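Local coordinates for leucine-rich repeat protein (Bacteroides thetaiotaomicron, PDB 4ECN) that is of unknown function but, as an extracellular leucine-rich repeat protein, probably binds other proteins, at residues F135-E140 and V257-K262; A220-S225 and L234-V239. One frame throughout, in Å; residues are numbered along the deposited sequence.

Interaction 1 pairs the edges of two parallel strands, 135-140 with 257-262, and interaction 2 zips up the hairpin that contains 220-225 and 234-239; their centres lie about 9 Å apart in one mixed sheet, to which strands 130-139, 214-227, 230-238 and 251-259 all belong. The two meet where 257-262 leaves its strand. Tyr221 OH accepts the backbone N-H of Gln260 at 2.7 Å from Gln260 N, a probable hydrogen bond, and Glu235 OE1 lies 3.0 Å from Lys262 N, probably bonded too. The principle illustrated is that buried side chains of a hairpin can hold the peptide groups of a neighbouring strand where its pairing with 135-140 ends.

Interaction 1: F135-E140 and V257-K262; sequences FKLSKE and VPIQLK
Strands 135-139 and 257-259 run parallel, 4.6 Å apart at closest approach and turned by 31°, with Leu137 facing Val257, Ser138 facing Pro258 and Lys139 facing Ile259. The backbone bonds alternate between the chains: Val257 N gives to Lys136 O, Ser138 N to Val257 O, Ile259 N to Ser138 O, and Glu140 N to Ile259 O. On one face of the sheet Leu137 CD2 packs on Ile259 CD1 at 3.9 Å, while Leu137 CG lies 4.1 Å from Val257 CB. The CG2 methyl of Val257 lies obliquely to the ring of Phe135, 3.6 Å from Phe135 CD1. Val218, Phe152 and Val178 close around this apolar group.

Beyond the last bridge the contact turns polar. The Glu140 side chain runs alongside those of Gln260 and Pro258, Glu140 OE2 lying 3.6 Å from Pro258 CB. Gln260 starts away from 135-140, but a bend at chi2 (-61°) swings CD round and its amide end comes nearer. Gln260 NE2 gives a nearly straight bond (167°) to Glu140 OE1 over 2.9 Å, with the oxygen in the amide plane but the donor well above the carboxylate plane. Gln260 NE2 also gives to Pro258 O at 3.1 Å, and Lys262 NZ meets Gln260 OE1 on a lone pair. An alanine in place of Gln260 would probably leave Glu140 OE1, Pro258 O and Lys262 NZ without their amide partner. With Glu140 OE1 and Lys262 NZ 5.9 Å apart, the opposite charges probably favour one another without a salt bridge.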
loop_
_atom_site.group_PDB
_atom_site.type_symbol
_atom_site.label_atom_id
_atom_site.label_comp_id
_atom_site.label_asym_id
_atom_site.label_seq_id
_atom_site.Cartn_x
_atom_site.Cartn_y
_atom_site.Cartn_z
ATOM N N PHE A 135 5.053 8.042 -48.286
ATOM C CA PHE A 135 4.001 8.924 -47.794
ATOM C C PHE A 135 3.982 10.242 -48.550
ATOM O O PHE A 135 4.990 10.658 -49.133
ATOM C CB PHE A 135 4.186 9.172 -46.286
ATOM C CG PHE A 135 4.083 7.881 -45.513
ATOM C CD1 PHE A 135 2.846 7.393 -45.107
ATOM C CD2 PHE A 135 5.208 7.099 -45.282
ATOM C CE1 PHE A 135 2.745 6.170 -44.451
ATOM C CE2 PHE A 135 5.103 5.878 -44.617
ATOM C CZ PHE A 135 3.879 5.433 -44.196
ATOM N N LYS A 136 2.803 10.866 -48.558
ATOM C CA LYS A 136 2.523 12.150 -49.164
ATOM C C LYS A 136 1.768 12.968 -48.140
ATOM O O LYS A 136 0.610 12.657 -47.799
ATOM C CB LYS A 136 1.749 11.965 -50.470
ATOM C CG LYS A 136 1.327 13.240 -51.188
ATOM C CD LYS A 136 0.211 12.889 -52.179
ATOM C CE LYS A 136 -0.323 14.034 -53.001
ATOM N NZ LYS A 136 0.658 14.473 -54.023
ATOM N N LEU A 137 2.478 13.961 -47.584
ATOM C CA LEU A 137 1.978 14.901 -46.584
ATOM C C LEU A 137 1.086 15.928 -47.281
ATOM O O LEU A 137 1.491 16.493 -48.290
ATOM C CB LEU A 137 3.143 15.574 -45.839
ATOM C CG LEU A 137 3.878 14.785 -44.758
ATOM C CD1 LEU A 137 4.726 13.644 -45.338
ATOM C CD2 LEU A 137 4.803 15.706 -43.984
ATOM N N SER A 138 -0.132 16.139 -46.770
ATOM C CA SER A 138 -1.118 17.022 -47.385
ATOM C C SER A 138 -1.833 17.889 -46.357
ATOM O O SER A 138 -2.040 17.428 -45.232
ATOM C CB SER A 138 -2.152 16.172 -48.119
ATOM O OG SER A 138 -1.581 15.053 -48.783
ATOM N N LYS A 139 -2.256 19.117 -46.747
ATOM C CA LYS A 139 -3.022 20.015 -45.870
ATOM C C LYS A 139 -4.480 19.546 -45.746
ATOM O O LYS A 139 -5.156 19.376 -46.758
ATOM C CB LYS A 139 -2.993 21.467 -46.370
ATOM C CG LYS A 139 -1.649 22.169 -46.322
ATOM C CD LYS A 139 -1.844 23.658 -46.625
ATOM C CE LYS A 139 -0.564 24.459 -46.608
ATOM N NZ LYS A 139 -0.811 25.911 -46.822
ATOM N N GLU A 140 -4.952 19.328 -44.507
ATOM C CA GLU A 140 -6.319 18.895 -44.162
ATOM C C GLU A 140 -6.872 19.839 -43.093
ATOM O O GLU A 140 -6.091 20.514 -42.412
ATOM C CB GLU A 140 -6.334 17.420 -43.675
ATOM C CG GLU A 140 -7.713 16.768 -43.580
ATOM C CD GLU A 140 -7.981 15.915 -42.347
ATOM O OE1 GLU A 140 -8.149 16.502 -41.253
ATOM O OE2 GLU A 140 -8.106 14.675 -42.482
ATOM N N VAL A 257 -0.827 11.370 -45.241
ATOM C CA VAL A 257 -0.452 11.913 -43.940
ATOM C C VAL A 257 -1.143 13.295 -43.857
ATOM O O VAL A 257 -0.631 14.271 -44.416
ATOM C CB VAL A 257 1.076 11.954 -43.690
ATOM C CG1 VAL A 257 1.393 12.540 -42.317
ATOM C CG2 VAL A 257 1.694 10.565 -43.827
ATOM N N PRO A 258 -2.357 13.362 -43.253
ATOM C CA PRO A 258 -3.117 14.628 -43.228
ATOM C C PRO A 258 -2.599 15.657 -42.202
ATOM O O PRO A 258 -3.011 15.652 -41.035
ATOM C CB PRO A 258 -4.533 14.170 -42.855
ATOM C CG PRO A 258 -4.336 12.953 -42.059
ATOM C CD PRO A 258 -3.124 12.267 -42.627
ATOM N N ILE A 259 -1.763 16.595 -42.674
ATOM C CA ILE A 259 -1.172 17.637 -41.835
ATOM C C ILE A 259 -2.264 18.652 -41.461
ATOM O O ILE A 259 -3.019 19.081 -42.324
ATOM C CB ILE A 259 0.040 18.287 -42.545
ATOM C CG1 ILE A 259 1.113 17.223 -42.923
ATOM C CG2 ILE A 259 0.646 19.445 -41.724
ATOM C CD1 ILE A 259 1.705 16.377 -41.775
ATOM N N GLN A 260 -2.354 19.004 -40.164
ATOM C CA GLN A 260 -3.384 19.889 -39.616
ATOM C C GLN A 260 -2.938 21.343 -39.453
ATOM O O GLN A 260 -3.785 22.242 -39.558
ATOM C CB GLN A 260 -3.828 19.381 -38.232
ATOM C CG GLN A 260 -4.398 17.968 -38.220
ATOM C CD GLN A 260 -5.640 17.815 -39.061
ATOM O OE1 GLN A 260 -6.621 18.558 -38.915
ATOM N NE2 GLN A 260 -5.628 16.815 -39.935
ATOM N N LEU A 261 -1.632 21.560 -39.131
ATOM C CA LEU A 261 -1.004 22.864 -38.852
ATOM C C LEU A 261 -1.751 23.527 -37.705
ATOM O O LEU A 261 -2.276 24.637 -37.843
ATOM C CB LEU A 261 -0.960 23.784 -40.090
ATOM C CG LEU A 261 -0.330 23.232 -41.362
ATOM C CD1 LEU A 261 -0.766 24.040 -42.568
ATOM C CD2 LEU A 261 1.170 23.172 -41.265
ATOM N N LYS A 262 -1.885 22.791 -36.602
ATOM C CA LYS A 262 -2.608 23.267 -35.430
ATOM C C LYS A 262 -1.738 23.181 -34.169
ATOM O O LYS A 262 -0.592 22.710 -34.200
ATOM C CB LYS A 262 -3.908 22.458 -35.221
ATOM C CG LYS A 262 -4.918 22.500 -36.351
ATOM C CD LYS A 262 -6.088 21.575 -36.030
ATOM C CE LYS A 262 -7.072 21.430 -37.167
ATOM N NZ LYS A 262 -8.116 20.411 -36.869
#

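Interaction 2: A220-S225 and L234-V239; sequences AYTTYS and LETQSV
Ala220 sits opposite Ser238 in a non-hydrogen-bonded pair, and Ala220 CA makes a CA-H...O contact with Gln237 O at 3.2 Å. Tyr221 follows in a hydrogen-bonded pair with Gln237, bonded N to O and O to N. A chi1 of 69° sets CG over the backbone, between N and C; the ring beyond runs beside the Gln237 side chain and takes Val239 CG1 at its edge, 3.7 Å from Tyr221 CE2. Tyr221 OH gives to Glu235 OE2 over 2.6 Å, from above the carboxylate plane, while that oxygen stays in the ring plane. Gln237 NE2 gives to the other oxygen, Glu235 OE1, which helps to fix the carboxylate's rotation; Tyr150 and Leu261 N also bond to this acid. The frame for this is the antiparallel hairpin of strands 214-227 and 230-238, part of a mixed sheet, consistent with the placing of DUF4458 in the transthyretin clan. Thr222 is on the other face, its OG1 bonded to Thr236 OG1 at 3.2 Å, and Lys272 also bonds Thr236. At Thr223, O receives Leu234 N over 2.7 Å, and OG1, which bonds to Tyr150, touches Leu234 CB. Ser225 CB meets Leu234 CD2 at 3.7 Å.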
loop_
_atom_site.group_PDB
_atom_site.type_symbol
_atom_site.label_atom_id
_atom_site.label_comp_id
_atom_site.label_asym_id
_atom_site.label_seq_id
_atom_site.Cartn_x
_atom_site.Cartn_y
_atom_site.Cartn_z
ATOM N N ALA A 220 -1.607 8.862 -36.499
ATOM C CA ALA A 220 -0.902 9.912 -35.748
ATOM C C ALA A 220 0.398 10.337 -36.428
ATOM O O ALA A 220 1.018 9.544 -37.142
ATOM C CB ALA A 220 -0.593 9.437 -34.328
ATOM N N TYR A 221 0.835 11.578 -36.170
ATOM C CA TYR A 221 2.119 12.070 -36.683
ATOM C C TYR A 221 2.702 13.154 -35.766
ATOM O O TYR A 221 1.979 13.824 -35.012
ATOM C CB TYR A 221 2.020 12.615 -38.135
ATOM C CG TYR A 221 1.220 13.894 -38.253
ATOM C CD1 TYR A 221 1.827 15.139 -38.079
ATOM C CD2 TYR A 221 -0.156 13.862 -38.467
ATOM C CE1 TYR A 221 1.082 16.317 -38.110
ATOM C CE2 TYR A 221 -0.908 15.033 -38.508
ATOM C CZ TYR A 221 -0.282 16.260 -38.343
ATOM O OH TYR A 221 -1.009 17.421 -38.412
ATOM N N THR A 222 4.026 13.326 -35.875
ATOM C CA THR A 222 4.811 14.376 -35.247
ATOM C C THR A 222 5.693 14.956 -36.349
ATOM O O THR A 222 6.456 14.210 -36.975
ATOM C CB THR A 222 5.582 13.874 -34.023
ATOM O OG1 THR A 222 4.666 13.301 -33.092
ATOM C CG2 THR A 222 6.331 14.980 -33.332
ATOM N N THR A 223 5.538 16.265 -36.636
ATOM C CA THR A 223 6.373 16.936 -37.645
ATOM C C THR A 223 7.524 17.685 -36.938
ATOM O O THR A 223 7.367 18.134 -35.798
ATOM C CB THR A 223 5.557 17.872 -38.557
ATOM O OG1 THR A 223 4.735 18.714 -37.757
ATOM C CG2 THR A 223 4.701 17.117 -39.564
ATOM N N TYR A 224 8.679 17.805 -37.623
ATOM C CA TYR A 224 9.874 18.473 -37.105
ATOM C C TYR A 224 10.474 19.505 -38.072
ATOM O O TYR A 224 10.463 19.308 -39.287
ATOM C CB TYR A 224 10.971 17.446 -36.787
ATOM C CG TYR A 224 10.562 16.386 -35.797
ATOM C CD1 TYR A 224 10.682 16.600 -34.426
ATOM C CD2 TYR A 224 10.067 15.159 -36.227
ATOM C CE1 TYR A 224 10.282 15.632 -33.507
ATOM C CE2 TYR A 224 9.672 14.181 -35.319
ATOM C CZ TYR A 224 9.782 14.419 -33.960
ATOM O OH TYR A 224 9.387 13.449 -33.069
ATOM N N SER A 225 11.053 20.579 -37.508
ATOM C CA SER A 225 11.780 21.619 -38.243
ATOM C C SER A 225 13.262 21.510 -37.898
ATOM O O SER A 225 13.587 21.336 -36.729
ATOM C CB SER A 225 11.232 23.008 -37.924
ATOM O OG SER A 225 11.431 23.368 -36.566
ATOM N N LEU A 234 7.147 20.381 -34.237
ATOM C CA LEU A 234 6.241 21.377 -34.813
ATOM C C LEU A 234 4.825 21.185 -34.264
ATOM O O LEU A 234 4.215 22.158 -33.820
ATOM C CB LEU A 234 6.253 21.307 -36.342
ATOM C CG LEU A 234 7.531 21.813 -37.008
ATOM C CD1 LEU A 234 7.554 21.481 -38.478
ATOM C CD2 LEU A 234 7.663 23.302 -36.844
ATOM N N GLU A 235 4.322 19.928 -34.264
ATOM C CA GLU A 235 3.011 19.524 -33.749
ATOM C C GLU A 235 2.907 18.002 -33.647
ATOM O O GLU A 235 3.657 17.275 -34.295
ATOM C CB GLU A 235 1.848 20.059 -34.619
ATOM C CG GLU A 235 1.661 19.332 -35.942
ATOM C CD GLU A 235 0.437 19.719 -36.746
ATOM O OE1 GLU A 235 -0.566 20.159 -36.140
ATOM O OE2 GLU A 235 0.468 19.535 -37.984
ATOM N N THR A 236 1.934 17.536 -32.878
ATOM C CA THR A 236 1.625 16.126 -32.723
ATOM C C THR A 236 0.122 16.038 -32.828
ATOM O O THR A 236 -0.587 16.781 -32.139
ATOM C CB THR A 236 2.217 15.523 -31.422
ATOM O OG1 THR A 236 3.621 15.761 -31.369
ATOM C CG2 THR A 236 2.017 14.038 -31.340
ATOM N N GLN A 237 -0.374 15.201 -33.735
ATOM C CA GLN A 237 -1.813 15.083 -33.895
ATOM C C GLN A 237 -2.261 13.649 -34.025
ATOM O O GLN A 237 -1.558 12.832 -34.625
ATOM C CB GLN A 237 -2.294 15.847 -35.142
ATOM C CG GLN A 237 -2.023 17.347 -35.187
ATOM C CD GLN A 237 -2.743 18.193 -34.172
ATOM O OE1 GLN A 237 -3.827 17.866 -33.688
ATOM N NE2 GLN A 237 -2.180 19.359 -33.898
ATOM N N SER A 238 -3.452 13.353 -33.474
ATOM C CA SER A 238 -4.156 12.091 -33.677
ATOM C C SER A 238 -5.061 12.321 -34.868
ATOM O O SER A 238 -5.827 13.300 -34.889
ATOM C CB SER A 238 -4.912 11.635 -32.434
ATOM O OG SER A 238 -5.360 10.300 -32.615
ATOM N N VAL A 239 -4.879 11.518 -35.915
ATOM C CA VAL A 239 -5.616 11.684 -37.157
ATOM C C VAL A 239 -6.163 10.335 -37.649
ATOM O O VAL A 239 -6.031 9.308 -36.977
ATOM C CB VAL A 239 -4.710 12.347 -38.243
ATOM C CG1 VAL A 239 -4.402 13.809 -37.914
ATOM C CG2 VAL A 239 -3.427 11.553 -38.484
#